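Local coordinates for protein GH62 arabinofuranosidase (Podospora anserina, PDB 4N4B) that probably hydrolyses terminal alpha-L-arabinofuranosyl residues of xylan, as an alpha-L-arabinofuranosidase of glycoside hydrolase family 62, at residues 42-54 with 319-331. Numbering follows the deposited sequence.
Sequences RGIAGIKDPTIIL and EYNALPWRLGFIA. With TRS (2-amino-2-hydroxymethyl-propane-1,3-diol), chain D.
Over one face of the Trp325 indole runs the aliphatic part of Lys48, a CH-pi contact with CE 3.8 Å from the centroid of the five-membered ring. The Arg326 guanidinium takes Ala45 O and a water at its edge, in plane, and has Pro324 O over one face. The Phe329 ring meets Ile52 CD1 at its edge. Lysine suits its place because the long chain of Lys48, bent about CG-CD (chi3 76°), slides past the indole and still brings Lys48 NZ within 2.8 Å of Tyr320 OH. NZ also donates to a water and to O1 of a Tris molecule, probably from the crystallisation liquor, which Asp49, Asp165, His285 and Gln121 bind too; Ser64 holds Asp49. A methionine in place of Lys48 would probably leave Tyr320 OH, the water and Tris O1 without this ammonium donor. Arg326 NH1 donates to Ala45 O (2.9 Å) and also to Trp325 O, which Ile47 N reaches from the opposite face of the carbonyl plane at 3.2 Å. Gly46 has no side chain there; a CB would press on Leu323 O. From here the strands splay at 47°, and branched Leu327 fills the wedge, its CD1 3.9 Å from Ile47 CG2 and its CD2 against Pro50 CD. Strand 46-55, edging its four-stranded sheet, thus meets 326-332, central in the sheet that includes 28-30: adjoining blades of the five-bladed beta-propeller, beside its calcium-holding central pocket.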
loop_
_atom_site.group_PDB
_atom_site.type_symbol
_atom_site.label_atom_id
_atom_site.label_comp_id
_atom_site.label_asym_id
_atom_site.label_seq_id
_atom_site.Cartn_x
_atom_site.Cartn_y
_atom_site.Cartn_z
ATOM N N ARG A 42 -9.221 -7.232 -21.496
ATOM C CA ARG A 42 -9.579 -6.070 -20.754
ATOM C C ARG A 42 -8.754 -4.811 -21.011
ATOM O O ARG A 42 -9.118 -3.712 -20.613
ATOM C CB ARG A 42 -9.479 -6.336 -19.197
ATOM C CG ARG A 42 -10.751 -7.102 -18.717
ATOM C CD ARG A 42 -10.625 -7.385 -17.232
ATOM N NE ARG A 42 -11.850 -8.053 -16.665
ATOM C CZ ARG A 42 -12.721 -7.439 -15.906
ATOM N NH1 ARG A 42 -12.457 -6.200 -15.549
ATOM N NH2 ARG A 42 -13.733 -8.059 -15.355
ATOM N N GLY A 43 -7.603 -5.061 -21.621
ATOM C CA GLY A 43 -6.750 -3.915 -22.008
ATOM C C GLY A 43 -5.938 -3.284 -20.881
ATOM O O GLY A 43 -5.504 -2.110 -20.967
ATOM N N ILE A 44 -5.752 -4.019 -19.767
ATOM C CA ILE A 44 -5.053 -3.440 -18.615
ATOM C C ILE A 44 -3.581 -3.261 -19.012
ATOM O O ILE A 44 -2.957 -4.126 -19.572
ATOM C CB ILE A 44 -5.273 -4.359 -17.405
ATOM C CG1 ILE A 44 -6.748 -4.301 -16.952
ATOM C CG2 ILE A 44 -4.335 -3.979 -16.295
ATOM C CD1 ILE A 44 -7.234 -5.443 -16.144
ATOM N N ALA A 45 -3.024 -2.119 -18.611
ATOM C CA ALA A 45 -1.610 -1.759 -18.882
ATOM C C ALA A 45 -0.693 -2.156 -17.742
ATOM O O ALA A 45 0.457 -2.526 -17.940
ATOM C CB ALA A 45 -1.515 -0.299 -19.192
ATOM N N GLY A 46 -1.174 -1.906 -16.497
ATOM C CA GLY A 46 -0.379 -2.106 -15.320
ATOM C C GLY A 46 -1.140 -2.843 -14.213
ATOM O O GLY A 46 -2.316 -2.649 -14.048
ATOM N N ILE A 47 -0.377 -3.636 -13.457
ATOM C CA ILE A 47 -0.878 -4.202 -12.172
ATOM C C ILE A 47 -0.063 -3.571 -11.119
ATOM O O ILE A 47 1.168 -3.475 -11.178
ATOM C CB ILE A 47 -0.775 -5.728 -12.156
ATOM C CG1 ILE A 47 -1.532 -6.357 -13.378
ATOM C CG2 ILE A 47 -1.309 -6.315 -10.870
ATOM C CD1 ILE A 47 -2.987 -6.162 -13.384
ATOM N N LYS A 48 -0.745 -3.017 -10.095
ATOM C CA LYS A 48 -0.158 -1.933 -9.300
ATOM C C LYS A 48 -0.576 -2.045 -7.850
ATOM O O LYS A 48 -1.594 -2.615 -7.485
ATOM C CB LYS A 48 -0.624 -0.557 -9.795
ATOM C CG LYS A 48 -0.167 -0.211 -11.196
ATOM C CD LYS A 48 -0.548 1.177 -11.525
ATOM C CE LYS A 48 0.328 2.180 -10.871
ATOM N NZ LYS A 48 -0.168 3.547 -11.093
ATOM N N ASP A 49 0.144 -1.362 -7.003
ATOM C CA ASP A 49 -0.262 -0.938 -5.655
ATOM C C ASP A 49 -0.761 -2.114 -4.757
ATOM O O ASP A 49 -1.849 -2.024 -4.154
ATOM C CB ASP A 49 -1.423 0.073 -5.746
ATOM C CG ASP A 49 -1.265 1.168 -6.801
ATOM O OD1 ASP A 49 -0.122 1.614 -6.948
ATOM O OD2 ASP A 49 -2.306 1.531 -7.412
ATOM N N PRO A 50 0.021 -3.172 -4.682
ATOM C CA PRO A 50 -0.529 -4.383 -3.972
ATOM C C PRO A 50 -0.681 -4.242 -2.487
ATOM O O PRO A 50 0.061 -3.519 -1.806
ATOM C CB PRO A 50 0.483 -5.428 -4.294
ATOM C CG PRO A 50 1.778 -4.670 -4.482
ATOM C CD PRO A 50 1.339 -3.465 -5.262
ATOM N N THR A 51 -1.676 -4.964 -1.999
ATOM C CA THR A 51 -1.776 -5.340 -0.537
ATOM C C THR A 51 -1.653 -6.821 -0.517
ATOM O O THR A 51 -2.193 -7.551 -1.335
ATOM C CB THR A 51 -3.106 -4.818 0.012
ATOM O OG1 THR A 51 -3.184 -5.140 1.433
ATOM C CG2 THR A 51 -4.320 -5.363 -0.595
ATOM N N ILE A 52 -0.906 -7.325 0.492
ATOM C CA ILE A 52 -0.599 -8.779 0.539
ATOM C C ILE A 52 -0.514 -9.263 1.971
ATOM O O ILE A 52 0.187 -8.712 2.812
ATOM C CB ILE A 52 0.718 -9.042 -0.236
ATOM C CG1 ILE A 52 1.057 -10.511 -0.159
ATOM C CG2 ILE A 52 1.845 -8.149 0.215
ATOM C CD1 ILE A 52 2.110 -10.940 -1.148
ATOM N N ILE A 53 -1.129 -10.410 2.153
ATOM C CA ILE A 53 -1.099 -11.176 3.427
ATOM C C ILE A 53 -0.840 -12.607 3.080
ATOM O O ILE A 53 -0.978 -13.076 2.009
ATOM C CB ILE A 53 -2.350 -10.955 4.305
ATOM C CG1 ILE A 53 -3.526 -11.548 3.639
ATOM C CG2 ILE A 53 -2.554 -9.521 4.673
ATOM C CD1 ILE A 53 -4.788 -11.563 4.497
ATOM N N LEU A 54 -0.337 -13.296 4.127
ATOM C CA LEU A 54 0.087 -14.700 4.068
ATOM C C LEU A 54 -0.617 -15.433 5.194
ATOM O O LEU A 54 -0.521 -15.061 6.325
ATOM C CB LEU A 54 1.598 -14.816 4.173
ATOM C CG LEU A 54 2.206 -16.216 4.148
ATOM C CD1 LEU A 54 1.837 -16.951 2.929
ATOM C CD2 LEU A 54 3.717 -16.137 4.278
ATOM N N GLU A 319 2.035 8.263 -21.232
ATOM C CA GLU A 319 0.966 8.594 -20.250
ATOM C C GLU A 319 1.115 7.698 -18.985
ATOM O O GLU A 319 1.270 6.486 -19.114
ATOM C CB GLU A 319 -0.378 8.347 -20.846
ATOM C CG GLU A 319 -0.816 9.306 -21.986
ATOM C CD GLU A 319 -1.207 10.625 -21.511
ATOM O OE1 GLU A 319 -2.294 10.563 -20.824
ATOM O OE2 GLU A 319 -0.485 11.605 -21.588
ATOM N N TYR A 320 1.066 8.346 -17.853
ATOM C CA TYR A 320 1.236 7.618 -16.609
ATOM C C TYR A 320 0.302 6.410 -16.478
ATOM O O TYR A 320 0.706 5.360 -16.096
ATOM C CB TYR A 320 1.034 8.570 -15.400
ATOM C CG TYR A 320 1.165 7.833 -14.068
ATOM C CD1 TYR A 320 2.395 7.593 -13.535
ATOM C CD2 TYR A 320 0.057 7.357 -13.396
ATOM C CE1 TYR A 320 2.546 6.884 -12.335
ATOM C CE2 TYR A 320 0.219 6.674 -12.196
ATOM C CZ TYR A 320 1.451 6.437 -11.708
ATOM O OH TYR A 320 1.512 5.723 -10.553
ATOM N N ASN A 321 -0.944 6.596 -16.804
ATOM C CA ASN A 321 -1.899 5.495 -16.587
ATOM C C ASN A 321 -1.693 4.274 -17.475
ATOM O O ASN A 321 -2.325 3.219 -17.194
ATOM C CB ASN A 321 -3.325 6.007 -16.644
ATOM C CG ASN A 321 -3.680 6.892 -15.423
ATOM O OD1 ASN A 321 -3.042 6.800 -14.384
ATOM N ND2 ASN A 321 -4.547 7.767 -15.593
ATOM N N ALA A 322 -0.914 4.418 -18.549
ATOM C CA ALA A 322 -0.641 3.284 -19.430
ATOM C C ALA A 322 0.768 2.739 -19.281
ATOM O O ALA A 322 1.206 1.862 -20.044
ATOM C CB ALA A 322 -0.890 3.682 -20.914
ATOM N N LEU A 323 1.526 3.156 -18.260
ATOM C CA LEU A 323 2.864 2.629 -17.997
ATOM C C LEU A 323 2.835 1.182 -17.588
ATOM O O LEU A 323 1.847 0.677 -16.987
ATOM C CB LEU A 323 3.552 3.434 -16.897
ATOM C CG LEU A 323 3.932 4.875 -17.251
ATOM C CD1 LEU A 323 4.419 5.581 -15.956
ATOM C CD2 LEU A 323 4.966 4.957 -18.306
ATOM N N PRO A 324 3.849 0.434 -17.974
ATOM C CA PRO A 324 3.848 -1.024 -17.853
ATOM C C PRO A 324 4.333 -1.526 -16.476
ATOM O O PRO A 324 5.325 -2.230 -16.326
ATOM C CB PRO A 324 4.828 -1.440 -18.997
ATOM C CG PRO A 324 5.770 -0.368 -19.005
ATOM C CD PRO A 324 5.009 0.910 -18.768
ATOM N N TRP A 325 3.581 -1.160 -15.471
ATOM C CA TRP A 325 3.871 -1.579 -14.116
ATOM C C TRP A 325 3.648 -3.088 -13.926
ATOM O O TRP A 325 2.700 -3.615 -14.386
ATOM C CB TRP A 325 3.011 -0.799 -13.088
ATOM C CG TRP A 325 3.251 0.636 -12.991
ATOM C CD1 TRP A 325 2.519 1.593 -13.566
ATOM C CD2 TRP A 325 4.350 1.294 -12.361
ATOM N NE1 TRP A 325 3.025 2.815 -13.302
ATOM C CE2 TRP A 325 4.177 2.668 -12.585
ATOM C CE3 TRP A 325 5.442 0.863 -11.602
ATOM C CZ2 TRP A 325 5.027 3.608 -12.071
ATOM C CZ3 TRP A 325 6.307 1.792 -11.102
ATOM C CH2 TRP A 325 6.089 3.166 -11.327
ATOM N N ARG A 326 4.617 -3.706 -13.252
ATOM C CA ARG A 326 4.637 -5.109 -12.905
ATOM C C ARG A 326 5.036 -5.248 -11.439
ATOM O O ARG A 326 5.688 -4.438 -10.924
ATOM C CB ARG A 326 5.661 -5.891 -13.781
ATOM C CG ARG A 326 5.611 -5.672 -15.302
ATOM C CD ARG A 326 4.319 -6.232 -15.892
ATOM N NE ARG A 326 4.211 -5.989 -17.328
ATOM C CZ ARG A 326 3.447 -5.073 -17.881
ATOM N NH1 ARG A 326 2.690 -4.295 -17.174
ATOM N NH2 ARG A 326 3.394 -4.975 -19.188
ATOM N N LEU A 327 4.633 -6.360 -10.856
ATOM C CA LEU A 327 4.909 -6.623 -9.437
ATOM C C LEU A 327 5.995 -7.662 -9.254
ATOM O O LEU A 327 6.027 -8.631 -9.905
ATOM C CB LEU A 327 3.641 -7.083 -8.660
ATOM C CG LEU A 327 2.355 -6.261 -8.818
ATOM C CD1 LEU A 327 1.235 -6.861 -7.950
ATOM C CD2 LEU A 327 2.634 -4.795 -8.453
ATOM N N GLY A 328 6.861 -7.374 -8.301
ATOM C CA GLY A 328 7.862 -8.278 -7.803
ATOM C C GLY A 328 7.942 -8.198 -6.296
ATOM O O GLY A 328 7.123 -7.571 -5.638
ATOM N N PHE A 329 8.996 -8.817 -5.781
ATOM C CA PHE A 329 9.252 -8.771 -4.329
ATOM C C PHE A 329 10.658 -8.369 -4.071
ATOM O O PHE A 329 11.590 -8.846 -4.763
ATOM C CB PHE A 329 9.055 -10.169 -3.639
ATOM C CG PHE A 329 7.678 -10.784 -3.773
ATOM C CD1 PHE A 329 6.741 -10.452 -2.858
ATOM C CD2 PHE A 329 7.317 -11.605 -4.790
ATOM C CE1 PHE A 329 5.472 -11.052 -2.864
ATOM C CE2 PHE A 329 6.034 -12.170 -4.825
ATOM C CZ PHE A 329 5.156 -11.828 -3.838
ATOM N N ILE A 330 10.863 -7.606 -3.015
ATOM C CA ILE A 330 12.184 -7.418 -2.381
ATOM C C ILE A 330 12.217 -8.091 -1.035
ATOM O O ILE A 330 11.218 -8.006 -0.271
ATOM C CB ILE A 330 12.658 -5.958 -2.311
ATOM C CG1 ILE A 330 11.603 -5.022 -1.759
ATOM C CG2 ILE A 330 13.140 -5.543 -3.724
ATOM C CD1 ILE A 330 12.041 -3.585 -1.650
ATOM N N ALA A 331 13.295 -8.781 -0.760
ATOM C CA ALA A 331 13.550 -9.448 0.527
ATOM C C ALA A 331 14.662 -8.769 1.235
ATOM O O ALA A 331 15.696 -8.414 0.711
ATOM C CB ALA A 331 13.824 -10.947 0.321
HETATM C C TRS D . -1.777 5.523 -7.327
HETATM C C1 TRS D . -2.693 4.807 -8.305
HETATM C C2 TRS D . -1.142 4.636 -6.217
HETATM C C3 TRS D . -2.501 6.744 -6.684
HETATM N N TRS D . -0.542 6.112 -8.010
HETATM O O1 TRS D . -1.973 3.660 -8.986
HETATM O O2 TRS D . -0.099 5.306 -5.467
HETATM O O3 TRS D . -3.562 6.167 -5.937
HETATM O O HOH W 1 1.638 -2.963 -20.412
HETATM O O HOH W 2 0.132 3.709 -13.942
#